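Long-range contacts in pancreatic lipase related protein 2 (Equus caballus, PDB 1W52), which probably hydrolyses galactolipids and triacylglycerols, releasing fatty acids from the glycerol backbone: residues C10-D14 / K26-W30; K94-V98 / S273-L277; F293-F299 / W340-V344; G418-I422 / E446-Y450. All coordinates share one frame. Residues are numbered along the deposited sequence.

Contact 1. Residues C10-D14 / K26-W30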
loop_
_atom_site.group_PDB
_atom_site.type_symbol
_atom_site.label_atom_id
_atom_site.label_comp_id
_atom_site.label_asym_id
_atom_site.label_seq_id
_atom_site.Cartn_x
_atom_site.Cartn_y
_atom_site.Cartn_z
ATOM N N CYS A 10 11.819 -31.294 -0.528
ATOM C CA CYS A 10 13.107 -31.054 -1.164
ATOM C C CYS A 10 13.275 -29.746 -1.851
ATOM O O CYS A 10 12.333 -29.171 -2.350
ATOM C CB CYS A 10 13.370 -32.103 -2.221
ATOM S SG CYS A 10 13.538 -33.685 -1.438
ATOM N N PHE A 11 14.535 -29.351 -1.969
ATOM C CA PHE A 11 14.898 -28.059 -2.488
ATOM C C PHE A 11 16.008 -28.205 -3.493
ATOM O O PHE A 11 17.161 -28.285 -3.118
ATOM C CB PHE A 11 15.327 -27.197 -1.313
ATOM C CG PHE A 11 14.285 -27.109 -0.238
ATOM C CD1 PHE A 11 14.117 -28.137 0.656
ATOM C CD2 PHE A 11 13.433 -26.001 -0.150
ATOM C CE1 PHE A 11 13.139 -28.060 1.636
ATOM C CE2 PHE A 11 12.444 -25.923 0.837
ATOM C CZ PHE A 11 12.305 -26.950 1.730
ATOM N N SER A 12 15.637 -28.259 -4.768
ATOM C CA SER A 12 16.616 -28.329 -5.847
ATOM C C SER A 12 17.318 -27.008 -6.065
ATOM O O SER A 12 16.696 -26.038 -6.502
ATOM C CB SER A 12 15.975 -28.712 -7.181
ATOM O OG SER A 12 16.892 -28.470 -8.254
ATOM N N ASP A 13 18.626 -26.986 -5.844
ATOM C CA ASP A 13 19.423 -25.791 -6.128
ATOM C C ASP A 13 19.526 -25.426 -7.608
ATOM O O ASP A 13 20.220 -24.494 -7.942
ATOM C CB ASP A 13 20.829 -25.912 -5.495
ATOM C CG ASP A 13 21.930 -26.252 -6.490
ATOM O OD1 ASP A 13 21.699 -26.925 -7.550
ATOM O OD2 ASP A 13 23.094 -25.871 -6.238
ATOM N N ASP A 14 18.851 -26.118 -8.509
ATOM C CA ASP A 14 18.998 -25.713 -9.893
ATOM C C ASP A 14 17.803 -24.942 -10.402
ATOM O O ASP A 14 16.725 -25.045 -9.904
ATOM C CB ASP A 14 19.430 -26.883 -10.826
ATOM C CG ASP A 14 18.336 -27.937 -11.022
ATOM O OD1 ASP A 14 17.337 -27.636 -11.718
ATOM O OD2 ASP A 14 18.400 -29.094 -10.542
ATOM N N LYS A 26 24.837 -20.317 -7.286
ATOM C CA LYS A 26 24.063 -21.453 -6.751
ATOM C C LYS A 26 24.297 -21.595 -5.246
ATOM O O LYS A 26 25.422 -21.786 -4.782
ATOM C CB LYS A 26 24.383 -22.774 -7.488
ATOM C CG LYS A 26 24.061 -22.725 -8.998
ATOM C CD LYS A 26 23.203 -23.897 -9.517
ATOM C CE LYS A 26 22.632 -23.562 -10.906
ATOM N NZ LYS A 26 21.621 -24.499 -11.512
ATOM N N SER A 27 23.224 -21.412 -4.487
ATOM C CA SER A 27 23.198 -21.773 -3.085
ATOM C C SER A 27 21.921 -22.568 -2.813
ATOM O O SER A 27 21.081 -22.788 -3.707
ATOM C CB SER A 27 23.330 -20.555 -2.133
ATOM O OG SER A 27 22.589 -19.420 -2.545
ATOM N N LEU A 28 21.825 -23.026 -1.564
ATOM C CA LEU A 28 20.668 -23.734 -1.031
ATOM C C LEU A 28 20.183 -23.149 0.333
ATOM O O LEU A 28 20.957 -22.537 1.112
ATOM C CB LEU A 28 21.031 -25.211 -0.841
ATOM C CG LEU A 28 20.965 -26.162 -2.041
ATOM C CD1 LEU A 28 21.534 -27.475 -1.576
ATOM C CD2 LEU A 28 19.530 -26.346 -2.590
ATOM N N PRO A 29 18.890 -23.329 0.604
ATOM C CA PRO A 29 18.284 -22.872 1.858
ATOM C C PRO A 29 19.004 -23.390 3.028
ATOM O O PRO A 29 19.653 -24.381 2.915
ATOM C CB PRO A 29 16.895 -23.486 1.813
ATOM C CG PRO A 29 16.596 -23.539 0.340
ATOM C CD PRO A 29 17.897 -23.901 -0.327
ATOM N N TRP A 30 18.872 -22.701 4.137
ATOM C CA TRP A 30 19.339 -23.151 5.432
ATOM C C TRP A 30 18.446 -24.280 5.891
ATOM O O TRP A 30 17.650 -24.791 5.125
ATOM C CB TRP A 30 19.287 -21.984 6.444
ATOM C CG TRP A 30 20.496 -21.091 6.388
ATOM C CD1 TRP A 30 21.540 -21.185 5.514
ATOM C CD2 TRP A 30 20.804 -20.002 7.251
ATOM N NE1 TRP A 30 22.479 -20.226 5.788
ATOM C CE2 TRP A 30 22.049 -19.486 6.853
ATOM C CE3 TRP A 30 20.167 -19.414 8.336
ATOM C CZ2 TRP A 30 22.645 -18.396 7.474
ATOM C CZ3 TRP A 30 20.779 -18.330 8.963
ATOM C CH2 TRP A 30 22.004 -17.842 8.524
#
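An ST turn after strand 9-11 sets the shape of this contact, which lies at one end of the α/β-hydrolase domain. Ser12, with chi1 in the t well, accepts a hydrogen bond at OG from Asp14 N (3.1 Å), bending the chain where it meets the returning loop. Residues 26-29 run almost antiparallel to 11-14, the end-to-end directions 171° apart, but no hydrogen bond joins the two segments: side chains pack on one another and on backbone carbonyls. Phe11, rotamer m, brings its ring against Pro29, with Phe11 CD2 4.0 Å from Pro29 CG. Leu28 leaves its backbone sideways, and its m,t conformation carries CD2 to 3.1 Å from Phe11 O and 3.2 Å from Asp13 CB, so a single methyl fills the bend. Helix 116-141 packs against Phe11 through Arg124 and against Pro29 through Gln121 and Ile125. Asp13 holds an off-well chi1 of 103°; its OD1 takes a weak hydrogen bond from Lys1 N. Lys26 departs from the staggered wells at chi2 and is then extended through chi3 and chi4. Its NZ gives a weak hydrogen bond to Ala18 O and lies 3.3 Å from Asp14 CB, while Lys26 CD rests 3.4 Å from Asp13 O.

Contact 2. Residues K94-V98 / S273-L277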
loop_
_atom_site.group_PDB
_atom_site.type_symbol
_atom_site.label_atom_id
_atom_site.label_comp_id
_atom_site.label_asym_id
_atom_site.label_seq_id
_atom_site.Cartn_x
_atom_site.Cartn_y
_atom_site.Cartn_z
ATOM N N LYS A 94 -4.143 -4.833 15.336
ATOM C CA LYS A 94 -5.063 -3.895 14.684
ATOM C C LYS A 94 -6.190 -4.674 13.974
ATOM O O LYS A 94 -7.368 -4.271 14.019
ATOM C CB LYS A 94 -4.373 -2.950 13.679
ATOM C CG LYS A 94 -3.397 -1.912 14.268
ATOM C CD LYS A 94 -3.118 -0.706 13.271
ATOM C CE LYS A 94 -1.621 -0.300 13.204
ATOM N NZ LYS A 94 -0.917 -0.293 14.507
ATOM N N ILE A 95 -5.833 -5.774 13.308
ATOM C CA ILE A 95 -6.834 -6.580 12.578
ATOM C C ILE A 95 -7.960 -7.077 13.513
ATOM O O ILE A 95 -9.109 -7.036 13.153
ATOM C CB ILE A 95 -6.171 -7.777 11.856
ATOM C CG1 ILE A 95 -5.381 -7.293 10.654
ATOM C CG2 ILE A 95 -7.214 -8.770 11.381
ATOM C CD1 ILE A 95 -4.606 -8.420 9.953
ATOM N N LEU A 96 -7.597 -7.509 14.711
ATOM C CA LEU A 96 -8.541 -7.976 15.718
ATOM C C LEU A 96 -9.384 -6.886 16.386
ATOM O O LEU A 96 -10.353 -7.193 17.066
ATOM C CB LEU A 96 -7.785 -8.734 16.809
ATOM C CG LEU A 96 -6.989 -9.928 16.287
ATOM C CD1 LEU A 96 -6.114 -10.496 17.381
ATOM C CD2 LEU A 96 -7.881 -11.009 15.694
ATOM N N GLN A 97 -9.049 -5.617 16.223
ATOM C CA GLN A 97 -9.989 -4.585 16.681
ATOM C C GLN A 97 -11.158 -4.391 15.714
ATOM O O GLN A 97 -12.100 -3.690 16.059
ATOM C CB GLN A 97 -9.328 -3.219 16.872
ATOM C CG GLN A 97 -8.057 -3.204 17.675
ATOM C CD GLN A 97 -7.371 -1.848 17.648
ATOM O OE1 GLN A 97 -7.863 -0.899 17.027
ATOM N NE2 GLN A 97 -6.219 -1.760 18.303
ATOM N N VAL A 98 -11.094 -4.954 14.509
ATOM C CA VAL A 98 -12.120 -4.702 13.515
ATOM C C VAL A 98 -12.868 -5.912 13.025
ATOM O O VAL A 98 -13.947 -5.741 12.464
ATOM C CB VAL A 98 -11.553 -3.988 12.308
ATOM C CG1 VAL A 98 -10.698 -2.845 12.797
ATOM C CG2 VAL A 98 -10.770 -4.951 11.343
ATOM N N SER A 273 -1.218 -1.257 7.185
ATOM C CA SER A 273 -1.684 -1.307 8.552
ATOM C C SER A 273 -2.710 -0.180 8.878
ATOM O O SER A 273 -3.648 -0.376 9.635
ATOM C CB SER A 273 -0.493 -1.249 9.496
ATOM O OG SER A 273 -0.905 -0.862 10.772
ATOM N N SER A 274 -2.563 1.001 8.307
ATOM C CA SER A 274 -3.517 2.076 8.582
ATOM C C SER A 274 -4.845 1.850 7.890
ATOM O O SER A 274 -5.861 2.186 8.433
ATOM C CB SER A 274 -2.992 3.421 8.109
ATOM O OG SER A 274 -4.050 4.376 8.049
ATOM N N SER A 275 -4.843 1.338 6.669
ATOM C CA SER A 275 -6.093 0.896 5.977
ATOM C C SER A 275 -6.947 -0.122 6.781
ATOM O O SER A 275 -8.177 -0.188 6.645
ATOM C CB SER A 275 -5.763 0.260 4.608
ATOM O OG SER A 275 -5.469 -1.097 4.762
ATOM N N ILE A 276 -6.284 -0.917 7.603
ATOM C CA ILE A 276 -6.985 -1.822 8.460
ATOM C C ILE A 276 -8.004 -1.079 9.289
ATOM O O ILE A 276 -9.159 -1.516 9.367
ATOM C CB ILE A 276 -6.042 -2.473 9.399
ATOM C CG1 ILE A 276 -5.153 -3.493 8.667
ATOM C CG2 ILE A 276 -6.851 -3.137 10.544
ATOM C CD1 ILE A 276 -4.117 -4.120 9.601
ATOM N N LEU A 277 -7.571 0.009 9.947
ATOM C CA LEU A 277 -8.489 0.868 10.739
ATOM C C LEU A 277 -9.122 2.006 9.984
ATOM O O LEU A 277 -9.959 2.672 10.540
ATOM C CB LEU A 277 -7.784 1.481 11.920
ATOM C CG LEU A 277 -7.009 0.464 12.722
ATOM C CD1 LEU A 277 -6.767 0.924 14.123
ATOM C CD2 LEU A 277 -7.786 -0.792 12.800
#
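Two helical segments can interlock without a single hydrogen bond between them, provided the bumps on one match the hollows of the other. Here Ile276 and Leu277 of helix 257-277 are two such bumps. Ile276 pushes into a hollow bounded by Lys94, Ile95 and Val98: its CG2 lies 3.7 Å from Lys94 O and 4.4 Å from Val98 CG2, while its CD1 meets Ile95 CG1 at 3.6 Å. Leu277 fills the adjoining dip, with CD2 3.7 Å from Lys94 O and 3.6 Å from Val98 CG1, and CD1 3.6 Å from Gln97 OE1. Val98 also acts as a bump, its CG1 approaching Ile276 O at 4.0 Å. The aliphatic part of Lys94 flanks this patch, CD coming 4.1 Å from Leu277 CD1, and its NZ is held by a salt bridge to Asp90. A calcium ion is bound about 8 Å from the side chain of Val98. Helix 87-96 belongs to the crossover between parallel neighbours, strands 72-76 and 102-107; helix 257-277, which carries the predicted catalytic His265, lies in the chain between strands 226-230 and 285-286, so the contact brings together connections from separate parts of the central sheet.

Contact 3. Residues F293-F299 / W340-V344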
loop_
_atom_site.group_PDB
_atom_site.type_symbol
_atom_site.label_atom_id
_atom_site.label_comp_id
_atom_site.label_asym_id
_atom_site.label_seq_id
_atom_site.Cartn_x
_atom_site.Cartn_y
_atom_site.Cartn_z
ATOM N N PHE A 293 -3.022 10.274 -13.984
ATOM C CA PHE A 293 -3.704 10.486 -12.709
ATOM C C PHE A 293 -3.423 11.873 -12.103
ATOM O O PHE A 293 -4.302 12.537 -11.522
ATOM C CB PHE A 293 -3.281 9.401 -11.713
ATOM C CG PHE A 293 -3.836 9.601 -10.372
ATOM C CD1 PHE A 293 -5.183 9.518 -10.164
ATOM C CD2 PHE A 293 -3.033 9.923 -9.316
ATOM C CE1 PHE A 293 -5.747 9.716 -8.884
ATOM C CE2 PHE A 293 -3.581 10.108 -7.994
ATOM C CZ PHE A 293 -4.936 9.996 -7.797
ATOM N N GLN A 294 -2.158 12.262 -12.217
ATOM C CA GLN A 294 -1.609 13.465 -11.591
ATOM C C GLN A 294 -2.035 14.736 -12.342
ATOM O O GLN A 294 -2.194 15.810 -11.739
ATOM C CB GLN A 294 -0.063 13.347 -11.513
ATOM C CG GLN A 294 0.502 12.797 -10.225
ATOM C CD GLN A 294 -0.124 13.419 -8.987
ATOM O OE1 GLN A 294 0.068 12.943 -7.892
ATOM N NE2 GLN A 294 -0.902 14.464 -9.173
ATOM N N GLU A 295 -2.228 14.563 -13.654
ATOM C CA GLU A 295 -2.715 15.574 -14.593
ATOM C C GLU A 295 -4.238 15.564 -14.630
ATOM O O GLU A 295 -4.847 15.565 -15.703
ATOM C CB GLU A 295 -2.226 15.246 -15.993
ATOM C CG GLU A 295 -0.733 15.105 -16.093
ATOM C CD GLU A 295 -0.278 14.586 -17.445
ATOM O OE1 GLU A 295 -0.672 13.465 -17.857
ATOM O OE2 GLU A 295 0.501 15.307 -18.097
ATOM N N ASN A 296 -4.848 15.502 -13.454
ATOM C CA ASN A 296 -6.294 15.504 -13.325
ATOM C C ASN A 296 -7.053 14.554 -14.303
ATOM O O ASN A 296 -7.965 14.979 -15.008
ATOM C CB ASN A 296 -6.789 16.954 -13.447
ATOM C CG ASN A 296 -5.970 17.931 -12.603
ATOM O OD1 ASN A 296 -5.633 17.654 -11.445
ATOM N ND2 ASN A 296 -5.647 19.077 -13.188
ATOM N N GLY A 297 -6.671 13.274 -14.323
ATOM C CA GLY A 297 -7.330 12.250 -15.132
ATOM C C GLY A 297 -8.009 11.223 -14.240
ATOM O O GLY A 297 -7.974 11.339 -13.013
ATOM N N CYS A 298 -8.661 10.249 -14.859
ATOM C CA CYS A 298 -9.248 9.132 -14.138
ATOM C C CYS A 298 -9.946 9.517 -12.835
ATOM O O CYS A 298 -9.726 8.900 -11.781
ATOM C CB CYS A 298 -8.169 8.111 -13.860
ATOM S SG CYS A 298 -7.176 7.736 -15.334
ATOM N N PHE A 299 -10.808 10.527 -12.913
ATOM C CA PHE A 299 -11.554 11.018 -11.749
ATOM C C PHE A 299 -13.077 11.258 -12.072
ATOM O O PHE A 299 -13.438 11.619 -13.190
ATOM C CB PHE A 299 -10.844 12.275 -11.259
ATOM C CG PHE A 299 -11.416 12.893 -10.007
ATOM C CD1 PHE A 299 -12.435 13.793 -10.078
ATOM C CD2 PHE A 299 -10.876 12.629 -8.761
ATOM C CE1 PHE A 299 -12.961 14.384 -8.903
ATOM C CE2 PHE A 299 -11.394 13.224 -7.560
ATOM C CZ PHE A 299 -12.436 14.094 -7.642
ATOM N N TRP A 340 -7.904 12.264 1.037
ATOM C CA TRP A 340 -9.038 12.130 0.190
ATOM C C TRP A 340 -8.875 13.046 -0.979
ATOM O O TRP A 340 -8.248 14.082 -0.882
ATOM C CB TRP A 340 -10.244 12.492 0.988
ATOM C CG TRP A 340 -10.677 11.371 1.822
ATOM C CD1 TRP A 340 -11.573 10.446 1.474
ATOM C CD2 TRP A 340 -10.233 11.031 3.148
ATOM N NE1 TRP A 340 -11.738 9.541 2.492
ATOM C CE2 TRP A 340 -10.937 9.887 3.541
ATOM C CE3 TRP A 340 -9.314 11.572 4.032
ATOM C CZ2 TRP A 340 -10.773 9.267 4.795
ATOM C CZ3 TRP A 340 -9.148 10.941 5.335
ATOM C CH2 TRP A 340 -9.881 9.814 5.681
ATOM N N ARG A 341 -9.445 12.685 -2.097
ATOM C CA ARG A 341 -9.178 13.433 -3.283
ATOM C C ARG A 341 -10.413 14.185 -3.692
ATOM O O ARG A 341 -11.523 13.648 -3.677
ATOM C CB ARG A 341 -8.772 12.512 -4.388
ATOM C CG ARG A 341 -8.265 13.222 -5.564
ATOM C CD ARG A 341 -7.714 12.259 -6.560
ATOM N NE ARG A 341 -6.917 12.828 -7.647
ATOM C CZ ARG A 341 -5.707 13.337 -7.493
ATOM N NH1 ARG A 341 -5.149 13.406 -6.261
ATOM N NH2 ARG A 341 -5.046 13.770 -8.587
ATOM N N TYR A 342 -10.202 15.435 -4.081
ATOM C CA TYR A 342 -11.255 16.328 -4.513
ATOM C C TYR A 342 -10.830 16.959 -5.812
ATOM O O TYR A 342 -9.651 17.148 -6.025
ATOM C CB TYR A 342 -11.454 17.365 -3.431
ATOM C CG TYR A 342 -11.947 16.765 -2.119
ATOM C CD1 TYR A 342 -11.053 16.433 -1.136
ATOM C CD2 TYR A 342 -13.324 16.540 -1.865
ATOM C CE1 TYR A 342 -11.480 15.890 0.090
ATOM C CE2 TYR A 342 -13.765 15.990 -0.636
ATOM C CZ TYR A 342 -12.826 15.670 0.349
ATOM O OH TYR A 342 -13.165 15.123 1.592
ATOM N N ARG A 343 -11.755 17.228 -6.723
ATOM C CA ARG A 343 -11.439 18.114 -7.869
ATOM C C ARG A 343 -11.880 19.570 -7.625
ATOM O O ARG A 343 -12.923 19.811 -6.994
ATOM C CB ARG A 343 -12.099 17.648 -9.134
ATOM C CG ARG A 343 -11.792 18.554 -10.260
ATOM C CD ARG A 343 -12.173 17.973 -11.582
ATOM N NE ARG A 343 -11.415 16.768 -11.864
ATOM C CZ ARG A 343 -11.534 16.027 -12.958
ATOM N NH1 ARG A 343 -12.401 16.334 -13.922
ATOM N NH2 ARG A 343 -10.767 14.962 -13.096
ATOM N N VAL A 344 -11.084 20.523 -8.127
ATOM C CA VAL A 344 -11.329 21.964 -7.911
ATOM C C VAL A 344 -11.155 22.762 -9.196
ATOM O O VAL A 344 -10.040 22.961 -9.685
ATOM C CB VAL A 344 -10.450 22.576 -6.820
ATOM C CG1 VAL A 344 -10.500 24.025 -6.930
ATOM C CG2 VAL A 344 -10.930 22.179 -5.415
#
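This is an interdomain contact: the end of helix 290-294 and the loop after it, in the lipase domain, pack against strand 340-344 of the C-terminal PLAT domain. Alternation along the strand explains the pairing, since Arg341 and Arg343 direct their CA-to-CB bonds across the interface while that of Tyr342 points away. Arg341, extended through chi1 to chi3, lays its guanidinium flat on the ring of Phe293, a cation-pi stack with centres 4.1 Å apart and planes at 25°. The same group gives a weak hydrogen bond from Arg341 NH2 to Phe293 O (3.3 Å), and its NH1 forms a salt bridge with Asp390. Phe299 wedges between the two arginines: its CE2 touches Arg341 CG at 3.7 Å, its CZ lies 3.8 Å from Tyr342 C, and one face of the Arg343 guanidinium covers its CD1. Arg343 NE is in turn salt-bridged to Asp388, whose backbone N bonds to Asn296 OD1. The loop bearing Phe299 is pinned within the lipase domain by the Cys298-Cys287 disulfide. Both acidic partners lie on strand 387-391, which pairs antiparallel with 340-344, so the acids come from the neighbouring strand of the same domain as the arginines. The arrangement marks the junction typical of pancreatic lipases, where a β-sandwich PLAT domain is joined to an α/β-hydrolase domain.

Contact 4. Residues G418-I422 / E446-Y450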
loop_
_atom_site.group_PDB
_atom_site.type_symbol
_atom_site.label_atom_id
_atom_site.label_comp_id
_atom_site.label_asym_id
_atom_site.label_seq_id
_atom_site.Cartn_x
_atom_site.Cartn_y
_atom_site.Cartn_z
ATOM N N GLY A 418 -11.717 38.513 -9.119
ATOM C CA GLY A 418 -12.642 37.526 -8.559
ATOM C C GLY A 418 -12.664 36.128 -9.197
ATOM O O GLY A 418 -11.651 35.599 -9.658
ATOM N N ALA A 419 -13.833 35.506 -9.202
ATOM C CA ALA A 419 -13.975 34.172 -9.763
ATOM C C ALA A 419 -15.448 33.903 -9.900
ATOM O O ALA A 419 -16.157 33.745 -8.893
ATOM C CB ALA A 419 -13.346 33.136 -8.871
ATOM N N SER A 420 -15.896 33.893 -11.157
ATOM C CA SER A 420 -17.286 33.605 -11.527
ATOM C C SER A 420 -17.792 32.361 -10.792
ATOM O O SER A 420 -18.801 32.417 -10.058
ATOM C CB SER A 420 -17.388 33.412 -13.057
ATOM O OG SER A 420 -18.693 33.044 -13.473
ATOM N N ARG A 421 -17.068 31.249 -10.986
ATOM C CA ARG A 421 -17.426 29.969 -10.382
ATOM C C ARG A 421 -16.198 29.123 -9.970
ATOM O O ARG A 421 -15.108 29.250 -10.533
ATOM C CB ARG A 421 -18.413 29.208 -11.301
ATOM C CG ARG A 421 -19.744 29.986 -11.537
ATOM C CD ARG A 421 -20.790 29.319 -12.429
ATOM N NE ARG A 421 -21.747 30.302 -12.951
ATOM C CZ ARG A 421 -22.912 30.016 -13.532
ATOM N NH1 ARG A 421 -23.312 28.759 -13.687
ATOM N NH2 ARG A 421 -23.690 31.003 -13.965
ATOM N N ILE A 422 -16.416 28.313 -8.927
ATOM C CA ILE A 422 -15.452 27.360 -8.364
ATOM C C ILE A 422 -16.121 25.974 -8.189
ATOM O O ILE A 422 -16.522 25.598 -7.075
ATOM C CB ILE A 422 -14.929 27.841 -6.964
ATOM C CG1 ILE A 422 -14.303 29.234 -7.047
ATOM C CG2 ILE A 422 -13.921 26.835 -6.360
ATOM C CD1 ILE A 422 -13.801 29.751 -5.699
ATOM N N GLU A 446 -10.391 37.195 1.087
ATOM C CA GLU A 446 -11.015 35.902 1.355
ATOM C C GLU A 446 -12.504 35.903 0.922
ATOM O O GLU A 446 -13.402 35.439 1.659
ATOM C CB GLU A 446 -10.797 35.498 2.809
ATOM C CG GLU A 446 -9.335 35.173 3.073
ATOM C CD GLU A 446 -8.945 35.348 4.523
ATOM O OE1 GLU A 446 -9.167 36.447 5.069
ATOM O OE2 GLU A 446 -8.410 34.392 5.121
ATOM N N GLN A 447 -12.711 36.446 -0.295
ATOM C CA GLN A 447 -13.953 36.387 -1.089
ATOM C C GLN A 447 -14.625 35.019 -0.972
ATOM O O GLN A 447 -14.385 34.148 -1.808
ATOM C CB GLN A 447 -13.609 36.700 -2.571
ATOM C CG GLN A 447 -14.466 36.035 -3.674
ATOM C CD GLN A 447 -13.818 36.101 -5.041
ATOM O OE1 GLN A 447 -14.214 35.406 -5.982
ATOM N NE2 GLN A 447 -12.826 36.940 -5.158
ATOM N N SER A 448 -15.458 34.818 0.054
ATOM C CA SER A 448 -16.003 33.479 0.324
ATOM C C SER A 448 -17.170 33.133 -0.627
ATOM O O SER A 448 -18.329 33.421 -0.325
ATOM C CB SER A 448 -16.416 33.345 1.796
ATOM O OG SER A 448 -15.414 33.855 2.652
ATOM N N LEU A 449 -16.865 32.525 -1.779
ATOM C CA LEU A 449 -17.907 32.089 -2.723
ATOM C C LEU A 449 -18.851 31.101 -1.990
ATOM O O LEU A 449 -18.402 30.404 -1.073
ATOM C CB LEU A 449 -17.268 31.460 -3.981
ATOM C CG LEU A 449 -17.187 32.302 -5.270
ATOM C CD1 LEU A 449 -16.016 33.262 -5.264
ATOM C CD2 LEU A 449 -17.142 31.475 -6.543
ATOM N N TYR A 450 -20.139 31.053 -2.348
ATOM C CA TYR A 450 -21.088 30.223 -1.586
ATOM C C TYR A 450 -22.133 29.507 -2.466
ATOM O O TYR A 450 -22.236 29.817 -3.640
ATOM C CB TYR A 450 -21.728 31.066 -0.459
ATOM C CG TYR A 450 -21.122 30.807 0.932
ATOM C CD1 TYR A 450 -21.766 30.000 1.888
ATOM C CD2 TYR A 450 -19.901 31.371 1.287
ATOM C CE1 TYR A 450 -21.201 29.779 3.146
ATOM C CE2 TYR A 450 -19.330 31.152 2.533
ATOM C CZ TYR A 450 -19.983 30.367 3.458
ATOM O OH TYR A 450 -19.397 30.179 4.682
#
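The two segments are largely irregular, strand 450-451 beginning at Tyr450, and they run alongside each other in the same sense, Gly418 nearest Gln447 (CA atoms 7.7 Å apart) and Ile422 nearest Leu449 (CA atoms 7.8 Å apart). Gly418 has a positive phi of 63°, readily adopted by a residue without a side chain, and Ser448 sits at the centre of an inverse gamma turn that separates Gln447 from Leu449; both of these point their CA-to-CB bonds toward 418-422. Leu449 is the side chain at the centre of the contact. Its CD2 lies 3.4 Å from Ala419 O, 3.7 Å from Ile422 CG1 and 4.1 Å from Arg421 CA, nestling against the curved backbone. Phe435 touches both Ile422 and Leu449 and extends this apolar cluster. Gln447 reaches across with its amide, NE2 coming to 3.5 Å from Gly418 CA. The direct contact is thus van der Waals packing centred on Leu449, while backbone hydrogen bonds lead to other parts of the domain, Arg421 with Thr347 and Tyr450 with Cys436.

The four contacts follow one another along the chain, each closing before the next opens, and trace the elongated two-domain molecule. Contacts 1 and 2 belong to the lipase domain, their centres 37 Å apart: the first joins the N-terminal segment to a loop, the second joins helices that connect strands of the central sheet. Contact 3, centred 27 Å from contact 2, bridges to the PLAT domain, and contact 4 lies within that domain, 21 Å from contact 3 between centres, with nearest atoms about 4 Å apart but not touching. Contacts 1 and 4, 68 Å apart between centres, lie on opposite sides of the chain's centre. Contacts 1, 2 and 4 thus lie within single domains, whereas contact 3 spans the boundary between them.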